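Local structure of manganese-dependent inorganic pyrophosphatase (Methanocaldococcus jannaschii, 2EB0) at residues I113-L116 with Y117-A121; K161-A164 with K165-E169; M181-L184 with K185-V189. The protein catalyses the manganese-dependent hydrolysis of diphosphate (pyrophosphate) to two phosphate ions, as a family II inorganic pyrophosphatase built from DHH and DHHA2 domains. One frame throughout, in Å; residues are numbered along the deposited sequence.

From the N terminus, contact 1 closes helix 109-118, contact 2 lies along helix 158-171 and contact 3 along helix 176-188. Each joins residues about one turn apart and closes no long loop; they follow in series, neither nesting nor crossing. Contacts 1 and 2 touch through packing of their two helices, which joins parts of the chain some fifty residues apart. Contact 3 stands apart, its nearest atoms about 10 Å from those of contact 2, on the helix whose neighbours include helix 37-45 and the metal-bearing end of helix 134-148.

Contact 1. Residues I113-L116 with Y117-A121; sequences IAEL and YFKDA
Leu-116 and Ala-121 meet through the backbone, Leu-116 O accepting the N-H of Ala-121 at 2.9 Å, and this long reach is the outer bond of a Schellman motif that ends helix 109-118. The inner bond runs from Asp-120 N to Tyr-117 O, also 2.9 Å, and Asp-120 has the positive phi (60°) that the motif requires. One turn earlier the helix is regular, with Phe-118 N giving a nearly straight bond to Ala-114 O. Beside this backbone, Glu-115 and Lys-119 run side by side in the same direction, and their aliphatic parts touch, Glu-115 CG to Lys-119 CD 3.8 Å. The charged ends do not meet: Lys-119 bends at its last two torsions, and its NZ forms a salt bridge with Asp-123 of the second subunit, so this helix end belongs to the dimer contact. Leu-124 of that subunit packs on Glu-115, Leu-116 and Lys-119. On another flank, Ala-114 and Phe-118 face helix 158-171. The Tyr-117 hydroxyl is hydrogen-bonded to Leu-132 N, and Tyr-117 CD1 lies over the centre of the Phe-118 ring, 3.7 Å above its plane.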
ATOM      1  N   ILE B 113      -1.000   6.809 -13.860  1.00 24.67           N
ATOM      2  CA  ILE B 113       0.205   7.168 -14.593  1.00 23.98           C
ATOM      3  C   ILE B 113       0.041   8.471 -15.363  1.00 24.09           C
ATOM      4  O   ILE B 113       0.942   9.314 -15.370  1.00 26.22           O
ATOM      5  CB  ILE B 113       0.601   6.036 -15.564  1.00 16.39           C
ATOM      6  CG1 ILE B 113       0.954   4.782 -14.765  1.00 17.63           C
ATOM      7  CG2 ILE B 113       1.790   6.463 -16.427  1.00 15.89           C
ATOM      8  CD1 ILE B 113       1.269   3.572 -15.622  1.00 18.02           C
ATOM      9  N   ALA B 114      -1.114   8.630 -16.000  1.00 22.33           N
ATOM     10  CA  ALA B 114      -1.399   9.821 -16.784  1.00 23.08           C
ATOM     11  C   ALA B 114      -1.474  11.062 -15.905  1.00 24.94           C
ATOM     12  O   ALA B 114      -1.005  12.142 -16.294  1.00 22.91           O
ATOM     13  CB  ALA B 114      -2.711   9.641 -17.552  1.00 14.02           C
ATOM     14  N   GLU B 115      -2.065  10.917 -14.723  1.00 25.74           N
ATOM     15  CA  GLU B 115      -2.185  12.057 -13.833  1.00 27.46           C
ATOM     16  C   GLU B 115      -0.804  12.503 -13.398  1.00 28.12           C
ATOM     17  O   GLU B 115      -0.548  13.697 -13.245  1.00 28.76           O
ATOM     18  CB  GLU B 115      -3.029  11.724 -12.607  1.00 31.17           C
ATOM     19  CG  GLU B 115      -3.005  12.834 -11.575  1.00 31.42           C
ATOM     20  CD  GLU B 115      -3.887  12.544 -10.387  1.00 34.97           C
ATOM     21  OE1 GLU B 115      -3.824  11.413  -9.866  1.00 35.23           O
ATOM     22  OE2 GLU B 115      -4.638  13.453  -9.968  1.00 38.68           O
ATOM     23  N   LEU B 116       0.093  11.549 -13.196  1.00 22.93           N
ATOM     24  CA  LEU B 116       1.446  11.905 -12.810  1.00 22.05           C
ATOM     25  C   LEU B 116       2.113  12.602 -13.981  1.00 23.21           C
ATOM     26  O   LEU B 116       2.861  13.577 -13.813  1.00 20.96           O
ATOM     27  CB  LEU B 116       2.252  10.665 -12.441  1.00 17.70           C
ATOM     28  CG  LEU B 116       1.892  10.037 -11.098  1.00 17.82           C
ATOM     29  CD1 LEU B 116       2.845   8.880 -10.825  1.00 10.49           C
ATOM     30  CD2 LEU B 116       2.008  11.097  -9.994  1.00 15.52           C
ATOM     31  N   TYR B 117       1.828  12.103 -15.178  1.00 22.24           N
ATOM     32  CA  TYR B 117       2.425  12.677 -16.365  1.00 26.13           C
ATOM     33  C   TYR B 117       2.061  14.131 -16.608  1.00 25.23           C
ATOM     34  O   TYR B 117       2.942  14.975 -16.752  1.00 27.75           O
ATOM     35  CB  TYR B 117       2.060  11.862 -17.597  1.00 25.34           C
ATOM     36  CG  TYR B 117       2.524  12.511 -18.864  1.00 25.05           C
ATOM     37  CD1 TYR B 117       1.629  13.191 -19.687  1.00 28.38           C
ATOM     38  CD2 TYR B 117       3.866  12.488 -19.221  1.00 24.28           C
ATOM     39  CE1 TYR B 117       2.060  13.834 -20.836  1.00 28.94           C
ATOM     40  CE2 TYR B 117       4.313  13.127 -20.362  1.00 26.71           C
ATOM     41  CZ  TYR B 117       3.408  13.798 -21.165  1.00 28.25           C
ATOM     42  OH  TYR B 117       3.845  14.432 -22.297  1.00 27.94           O
ATOM     43  N   PHE B 118       0.769  14.426 -16.657  1.00 28.23           N
ATOM     44  CA  PHE B 118       0.334  15.787 -16.916  1.00 30.09           C
ATOM     45  C   PHE B 118       0.692  16.776 -15.815  1.00 32.56           C
ATOM     46  O   PHE B 118       0.838  17.971 -16.078  1.00 31.97           O
ATOM     47  CB  PHE B 118      -1.161  15.807 -17.208  1.00 22.92           C
ATOM     48  CG  PHE B 118      -1.521  15.166 -18.521  1.00 23.21           C
ATOM     49  CD1 PHE B 118      -2.307  14.014 -18.561  1.00 19.96           C
ATOM     50  CD2 PHE B 118      -1.070  15.719 -19.723  1.00 19.62           C
ATOM     51  CE1 PHE B 118      -2.644  13.418 -19.782  1.00 21.43           C
ATOM     52  CE2 PHE B 118      -1.397  15.136 -20.943  1.00 20.90           C
ATOM     53  CZ  PHE B 118      -2.189  13.979 -20.975  1.00 22.69           C
ATOM     54  N   LYS B 119       0.838  16.291 -14.586  1.00 22.26           N
ATOM     55  CA  LYS B 119       1.225  17.177 -13.493  1.00 25.31           C
ATOM     56  C   LYS B 119       2.742  17.396 -13.522  1.00 26.40           C
ATOM     57  O   LYS B 119       3.291  18.072 -12.660  1.00 25.06           O
ATOM     58  CB  LYS B 119       0.817  16.588 -12.141  1.00 34.32           C
ATOM     59  CG  LYS B 119      -0.681  16.558 -11.910  1.00 36.71           C
ATOM     60  CD  LYS B 119      -1.026  15.942 -10.566  1.00 39.73           C
ATOM     61  CE  LYS B 119      -0.471  16.767  -9.426  1.00 39.42           C
ATOM     62  NZ  LYS B 119      -1.059  18.126  -9.432  1.00 41.45           N
ATOM     63  N   ASP B 120       3.412  16.825 -14.522  1.00 30.37           N
ATOM     64  CA  ASP B 120       4.861  16.956 -14.639  1.00 32.30           C
ATOM     65  C   ASP B 120       5.555  16.382 -13.408  1.00 31.16           C
ATOM     66  O   ASP B 120       6.573  16.909 -12.956  1.00 30.63           O
ATOM     67  CB  ASP B 120       5.255  18.426 -14.801  1.00 61.93           C
ATOM     68  CG  ASP B 120       5.026  18.937 -16.204  1.00 66.22           C
ATOM     69  OD1 ASP B 120       5.780  18.525 -17.110  1.00 68.79           O
ATOM     70  OD2 ASP B 120       4.092  19.742 -16.399  1.00 67.73           O
ATOM     71  N   ALA B 121       5.005  15.296 -12.875  1.00 32.27           N
ATOM     72  CA  ALA B 121       5.569  14.678 -11.686  1.00 31.03           C
ATOM     73  C   ALA B 121       5.829  13.188 -11.859  1.00 30.78           C
ATOM     74  O   ALA B 121       5.794  12.428 -10.892  1.00 30.59           O
ATOM     75  CB  ALA B 121       4.645  14.907 -10.506  1.00 52.17           C
TER

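Contact 2. Residues K161-A164 with K165-E169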
ATOM      1  N   LYS B 161     -12.195  10.394 -16.407  1.00 27.05           N
ATOM      2  CA  LYS B 161     -12.742  11.121 -17.549  1.00 29.22           C
ATOM      3  C   LYS B 161     -11.829  12.268 -17.969  1.00 28.30           C
ATOM      4  O   LYS B 161     -11.562  12.456 -19.151  1.00 30.74           O
ATOM      5  CB  LYS B 161     -14.131  11.668 -17.213  1.00 33.36           C
ATOM      6  CG  LYS B 161     -15.138  10.611 -16.806  1.00 34.76           C
ATOM      7  CD  LYS B 161     -16.541  11.170 -16.875  1.00 36.46           C
ATOM      8  CE  LYS B 161     -17.566  10.212 -16.304  1.00 39.82           C
ATOM      9  NZ  LYS B 161     -17.468  10.109 -14.821  1.00 42.59           N
ATOM     10  N   GLU B 162     -11.353  13.024 -16.989  1.00 25.86           N
ATOM     11  CA  GLU B 162     -10.475  14.165 -17.241  1.00 26.40           C
ATOM     12  C   GLU B 162      -9.215  13.715 -17.976  1.00 25.99           C
ATOM     13  O   GLU B 162      -8.769  14.345 -18.933  1.00 26.43           O
ATOM     14  CB  GLU B 162     -10.105  14.819 -15.911  1.00 50.36           C
ATOM     15  CG  GLU B 162      -9.114  15.956 -16.017  1.00 57.48           C
ATOM     16  CD  GLU B 162      -8.698  16.484 -14.656  1.00 60.57           C
ATOM     17  OE1 GLU B 162      -7.853  17.405 -14.610  1.00 61.35           O
ATOM     18  OE2 GLU B 162      -9.218  15.978 -13.635  1.00 62.11           O
ATOM     19  N   MET B 163      -8.655  12.603 -17.528  1.00 27.88           N
ATOM     20  CA  MET B 163      -7.455  12.074 -18.136  1.00 25.89           C
ATOM     21  C   MET B 163      -7.724  11.542 -19.539  1.00 24.86           C
ATOM     22  O   MET B 163      -6.924  11.755 -20.450  1.00 25.36           O
ATOM     23  CB  MET B 163      -6.865  10.992 -17.237  1.00 19.72           C
ATOM     24  CG  MET B 163      -5.384  11.176 -17.014  1.00 24.40           C
ATOM     25  SD  MET B 163      -4.834  12.567 -15.961  1.00 20.62           S
ATOM     26  CE  MET B 163      -5.937  13.925 -16.367  1.00 20.08           C
ATOM     27  N   ALA B 164      -8.858  10.868 -19.710  1.00 20.66           N
ATOM     28  CA  ALA B 164      -9.240  10.327 -21.006  1.00 20.48           C
ATOM     29  C   ALA B 164      -9.289  11.438 -22.053  1.00 19.50           C
ATOM     30  O   ALA B 164      -8.723  11.304 -23.139  1.00 23.07           O
ATOM     31  CB  ALA B 164     -10.609   9.633 -20.914  1.00 14.47           C
ATOM     32  N   LYS B 165      -9.961  12.538 -21.730  0.50  4.64           N
ATOM     33  CA  LYS B 165     -10.072  13.644 -22.671  0.50  4.08           C
ATOM     34  C   LYS B 165      -8.719  14.196 -23.106  0.50  3.56           C
ATOM     35  O   LYS B 165      -8.503  14.458 -24.279  0.50  2.80           O
ATOM     36  CB  LYS B 165     -10.913  14.777 -22.076  0.50 15.13           C
ATOM     37  CG  LYS B 165     -12.396  14.452 -21.951  0.50 19.67           C
ATOM     38  CD  LYS B 165     -13.189  15.662 -21.478  0.50 19.21           C
ATOM     39  CE  LYS B 165     -14.660  15.330 -21.269  0.50 19.29           C
ATOM     40  NZ  LYS B 165     -14.863  14.371 -20.146  0.50 19.71           N
ATOM     41  N   LYS B 166      -7.817  14.391 -22.156  1.00 19.79           N
ATOM     42  CA  LYS B 166      -6.497  14.921 -22.463  1.00 22.12           C
ATOM     43  C   LYS B 166      -5.657  13.939 -23.272  1.00 24.28           C
ATOM     44  O   LYS B 166      -4.872  14.348 -24.129  1.00 23.54           O
ATOM     45  CB  LYS B 166      -5.773  15.283 -21.171  1.00 27.38           C
ATOM     46  CG  LYS B 166      -6.352  16.494 -20.468  1.00 29.02           C
ATOM     47  CD  LYS B 166      -5.799  16.634 -19.059  1.00 31.31           C
ATOM     48  CE  LYS B 166      -5.379  18.066 -18.766  1.00 34.13           C
ATOM     49  NZ  LYS B 166      -4.195  18.479 -19.586  1.00 35.57           N
ATOM     50  N   LEU B 167      -5.817  12.648 -22.997  1.00 24.92           N
ATOM     51  CA  LEU B 167      -5.071  11.619 -23.718  1.00 26.85           C
ATOM     52  C   LEU B 167      -5.582  11.511 -25.153  1.00 27.08           C
ATOM     53  O   LEU B 167      -4.794  11.355 -26.082  1.00 27.87           O
ATOM     54  CB  LEU B 167      -5.195  10.268 -23.003  1.00 19.05           C
ATOM     55  CG  LEU B 167      -4.535  10.247 -21.622  1.00 18.08           C
ATOM     56  CD1 LEU B 167      -4.931   8.981 -20.880  1.00 15.78           C
ATOM     57  CD2 LEU B 167      -3.009  10.350 -21.775  1.00 15.97           C
ATOM     58  N   ALA B 168      -6.901  11.602 -25.319  1.00 24.33           N
ATOM     59  CA  ALA B 168      -7.529  11.544 -26.639  1.00 26.72           C
ATOM     60  C   ALA B 168      -6.979  12.675 -27.503  1.00 28.31           C
ATOM     61  O   ALA B 168      -6.769  12.514 -28.708  1.00 27.47           O
ATOM     62  CB  ALA B 168      -9.050  11.684 -26.509  1.00 12.62           C
ATOM     63  N   GLU B 169      -6.745  13.819 -26.868  1.00 39.68           N
ATOM     64  CA  GLU B 169      -6.210  14.990 -27.557  1.00 41.23           C
ATOM     65  C   GLU B 169      -4.825  14.705 -28.124  1.00 39.88           C
ATOM     66  O   GLU B 169      -4.522  15.074 -29.260  1.00 39.97           O
ATOM     67  CB  GLU B 169      -6.133  16.176 -26.590  1.00 69.45           C
ATOM     68  CG  GLU B 169      -5.455  17.409 -27.163  1.00 76.53           C
ATOM     69  CD  GLU B 169      -5.360  18.549 -26.160  1.00 82.06           C
ATOM     70  OE1 GLU B 169      -4.744  19.584 -26.493  1.00 84.61           O
ATOM     71  OE2 GLU B 169      -5.900  18.415 -25.040  1.00 82.82           O
TER
HETATM   72  O   HOH W   1     -13.813  11.983 -20.790  1.00 40.81           O
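Met-163 and Leu-167, one turn apart, form the close side of this contact. The N-H of Leu-167 bonds to Met-163 O at 2.9 Å, and the leucine side chain folds back over the same carbonyl: with CG anti to the carbonyl carbon (chi1 -66°), Leu-167 CG comes to 3.1 Å from Met-163 O. The methionine chain is less relaxed. Its chi1 of -132° is far from staggered, and further bends carry the methyl across the lysine chain, where Met-163 CE lies 3.8 Å from Lys-166 CD. Ala-164 and Ala-168 continue the buried side with another backbone bond, from Ala-168 N to Ala-164 O at 2.9 Å.

The backbone bonds follow the i to i+4 pattern of helix 158-171, with Met-163 and Lys-166 meeting at i+3; the helix packs in the alpha/beta fold against helices 109-118 and 134-148. Leu-167 lies on Leu-140 and Ile-144 of the latter. Lys-166 stands at the border of the two sides: it makes a cation-pi interaction with Phe-118 of helix 109-118, yet the bond from Lys-166 N to Glu-162 O is weak at 3.4 Å.

The other flank, with Glu-162 and Lys-165, is looser and more exposed. The carboxylate of Glu-162 does not touch the Lys-166 ammonium. Lys-165 is extended until its final torsion (chi4 66°), which turns the ammonium back along the helix. A water joins it to the backbone: Lys-165 NZ donates to the water over 2.7 Å, and the water donates to Lys-161 O over 2.8 Å. That oxygen thus serves two donors, the water and the N-H of Lys-165.

Contact 3. Residues M181-L184 with K185-V189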
ATOM      1  N   MET B 181     -16.934   2.295 -28.164  1.00 15.66           N
ATOM      2  CA  MET B 181     -17.886   1.290 -28.611  1.00 20.27           C
ATOM      3  C   MET B 181     -17.111   0.106 -29.186  1.00 21.17           C
ATOM      4  O   MET B 181     -17.465  -1.055 -28.959  1.00 21.11           O
ATOM      5  CB  MET B 181     -18.834   1.869 -29.665  1.00 32.12           C
ATOM      6  CG  MET B 181     -19.855   0.852 -30.184  1.00 35.20           C
ATOM      7  SD  MET B 181     -20.699  -0.045 -28.842  1.00 41.66           S
ATOM      8  CE  MET B 181     -21.936   1.180 -28.326  1.00 36.25           C
ATOM      9  N   GLU B 182     -16.042   0.414 -29.920  1.00 20.46           N
ATOM     10  CA  GLU B 182     -15.188  -0.603 -30.523  1.00 19.62           C
ATOM     11  C   GLU B 182     -14.584  -1.482 -29.429  1.00 17.87           C
ATOM     12  O   GLU B 182     -14.611  -2.712 -29.505  1.00 15.53           O
ATOM     13  CB  GLU B 182     -14.080   0.074 -31.332  1.00 40.90           C
ATOM     14  CG  GLU B 182     -14.031  -0.387 -32.766  1.00 46.91           C
ATOM     15  CD  GLU B 182     -15.402  -0.383 -33.405  1.00 49.62           C
ATOM     16  OE1 GLU B 182     -15.932   0.715 -33.667  1.00 51.45           O
ATOM     17  OE2 GLU B 182     -15.958  -1.479 -33.629  1.00 51.03           O
ATOM     18  N   ILE B 183     -14.043  -0.840 -28.404  1.00 17.60           N
ATOM     19  CA  ILE B 183     -13.464  -1.571 -27.297  1.00 19.25           C
ATOM     20  C   ILE B 183     -14.531  -2.455 -26.652  1.00 19.02           C
ATOM     21  O   ILE B 183     -14.267  -3.614 -26.322  1.00 21.67           O
ATOM     22  CB  ILE B 183     -12.842  -0.594 -26.267  1.00 21.65           C
ATOM     23  CG1 ILE B 183     -11.581   0.036 -26.876  1.00 20.78           C
ATOM     24  CG2 ILE B 183     -12.535  -1.316 -24.964  1.00 20.82           C
ATOM     25  CD1 ILE B 183     -10.870   1.034 -25.996  1.00 21.71           C
ATOM     26  N   LEU B 184     -15.743  -1.931 -26.498  1.00 20.09           N
ATOM     27  CA  LEU B 184     -16.822  -2.719 -25.899  1.00 21.05           C
ATOM     28  C   LEU B 184     -17.173  -3.908 -26.784  1.00 19.94           C
ATOM     29  O   LEU B 184     -17.524  -4.976 -26.286  1.00 22.16           O
ATOM     30  CB  LEU B 184     -18.077  -1.864 -25.667  1.00 22.98           C
ATOM     31  CG  LEU B 184     -17.981  -0.706 -24.671  1.00 25.38           C
ATOM     32  CD1 LEU B 184     -19.376  -0.148 -24.419  1.00 25.60           C
ATOM     33  CD2 LEU B 184     -17.374  -1.186 -23.364  1.00 25.99           C
ATOM     34  N   LYS B 185     -17.079  -3.729 -28.098  1.00 23.16           N
ATOM     35  CA  LYS B 185     -17.376  -4.831 -29.008  1.00 22.51           C
ATOM     36  C   LYS B 185     -16.234  -5.847 -28.951  1.00 21.66           C
ATOM     37  O   LYS B 185     -16.422  -7.031 -29.236  1.00 19.70           O
ATOM     38  CB  LYS B 185     -17.575  -4.312 -30.434  1.00 25.79           C
ATOM     39  CG  LYS B 185     -18.871  -3.520 -30.604  1.00 29.63           C
ATOM     40  CD  LYS B 185     -19.170  -3.244 -32.068  1.00 31.11           C
ATOM     41  CE  LYS B 185     -20.516  -2.554 -32.232  1.00 34.26           C
ATOM     42  NZ  LYS B 185     -20.947  -2.479 -33.659  1.00 33.80           N
ATOM     43  N   ALA B 186     -15.055  -5.374 -28.555  1.00 15.07           N
ATOM     44  CA  ALA B 186     -13.882  -6.236 -28.439  1.00 16.25           C
ATOM     45  C   ALA B 186     -14.012  -7.156 -27.224  1.00 15.49           C
ATOM     46  O   ALA B 186     -13.650  -8.328 -27.284  1.00 14.49           O
ATOM     47  CB  ALA B 186     -12.612  -5.390 -28.332  1.00 35.02           C
ATOM     48  N   LYS B 187     -14.527  -6.626 -26.118  1.00 22.07           N
ATOM     49  CA  LYS B 187     -14.709  -7.447 -24.927  1.00 21.53           C
ATOM     50  C   LYS B 187     -15.751  -8.514 -25.242  1.00 22.49           C
ATOM     51  O   LYS B 187     -15.615  -9.670 -24.863  1.00 22.94           O
ATOM     52  CB  LYS B 187     -15.199  -6.598 -23.755  1.00 19.87           C
ATOM     53  CG  LYS B 187     -14.183  -5.600 -23.223  1.00 21.02           C
ATOM     54  CD  LYS B 187     -14.713  -4.887 -21.986  1.00 21.81           C
ATOM     55  CE  LYS B 187     -13.597  -4.178 -21.219  1.00 22.92           C
ATOM     56  NZ  LYS B 187     -12.964  -3.087 -21.997  1.00 26.83           N
ATOM     57  N   SER B 188     -16.781  -8.109 -25.973  1.00 19.18           N
ATOM     58  CA  SER B 188     -17.872  -9.002 -26.331  1.00 19.48           C
ATOM     59  C   SER B 188     -17.466 -10.237 -27.143  1.00 20.90           C
ATOM     60  O   SER B 188     -18.062 -11.298 -26.980  1.00 20.82           O
ATOM     61  CB  SER B 188     -18.941  -8.217 -27.093  1.00 29.75           C
ATOM     62  OG  SER B 188     -19.344  -7.065 -26.369  1.00 28.32           O
ATOM     63  N   VAL B 189     -16.462 -10.117 -28.009  1.00 24.17           N
ATOM     64  CA  VAL B 189     -16.068 -11.274 -28.821  1.00 25.69           C
ATOM     65  C   VAL B 189     -15.650 -12.463 -27.958  1.00 24.24           C
ATOM     66  O   VAL B 189     -15.695 -13.604 -28.413  1.00 24.04           O
ATOM     67  CB  VAL B 189     -14.910 -10.943 -29.813  1.00 37.37           C
ATOM     68  CG1 VAL B 189     -15.279  -9.745 -30.677  1.00 37.83           C
ATOM     69  CG2 VAL B 189     -13.624 -10.697 -29.058  1.00 38.74           C
TER
HETATM   70  O   HOH W   2     -19.153  -0.414 -34.169  1.00 53.92           O
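Lys-185 leans outward and back, between Met-181 and Glu-182, its extended chain crossing both side chains at a slant. With CG anti to the carbonyl carbon (chi1 -71°), the lysine is directed toward the preceding turn, where Lys-185 CG lies 3.3 Å from Met-181 O and its CE touches Met-181 CG at 4.0 Å. Glu-182, three residues earlier on the same helix, folds toward it, bent at chi2 (48°), and its OE2 meets methylene CD rather than the ammonium. The charges stay 5.1 Å apart, Glu-182 OE2 to Lys-185 NZ. A water accepts from Lys-185 NZ, but its link to the carboxylate is weak and doubtful, and both residues touch a crystal neighbour.

Further round helix 176-188, Ile-183 and Lys-187 form a second crossing, this one buried. The branch methyl CG2 of Ile-183 lies against the end of the lysine, 3.5 Å from Lys-187 NZ. Along the next turn, Ser-188 holds Leu-184 O twice, through its backbone N at 3.2 Å and its hydroxyl OG at 2.8 Å, the two donors arriving from opposite faces of the carbonyl plane. This is the familiar way a helix serine returns its hydroxyl to the preceding turn.

The two lysines differ in kind. The Lys-185 methylenes lie against Met-181 and Glu-182 while its ammonium bonds to a water. The buried Lys-187 ammonium has its charge met by a salt bridge to Glu-38 and bonds also to Ser-146 O, beside the manganese ligand Asp-147, which probably fixes the chain end between helices 37-45 and 134-148.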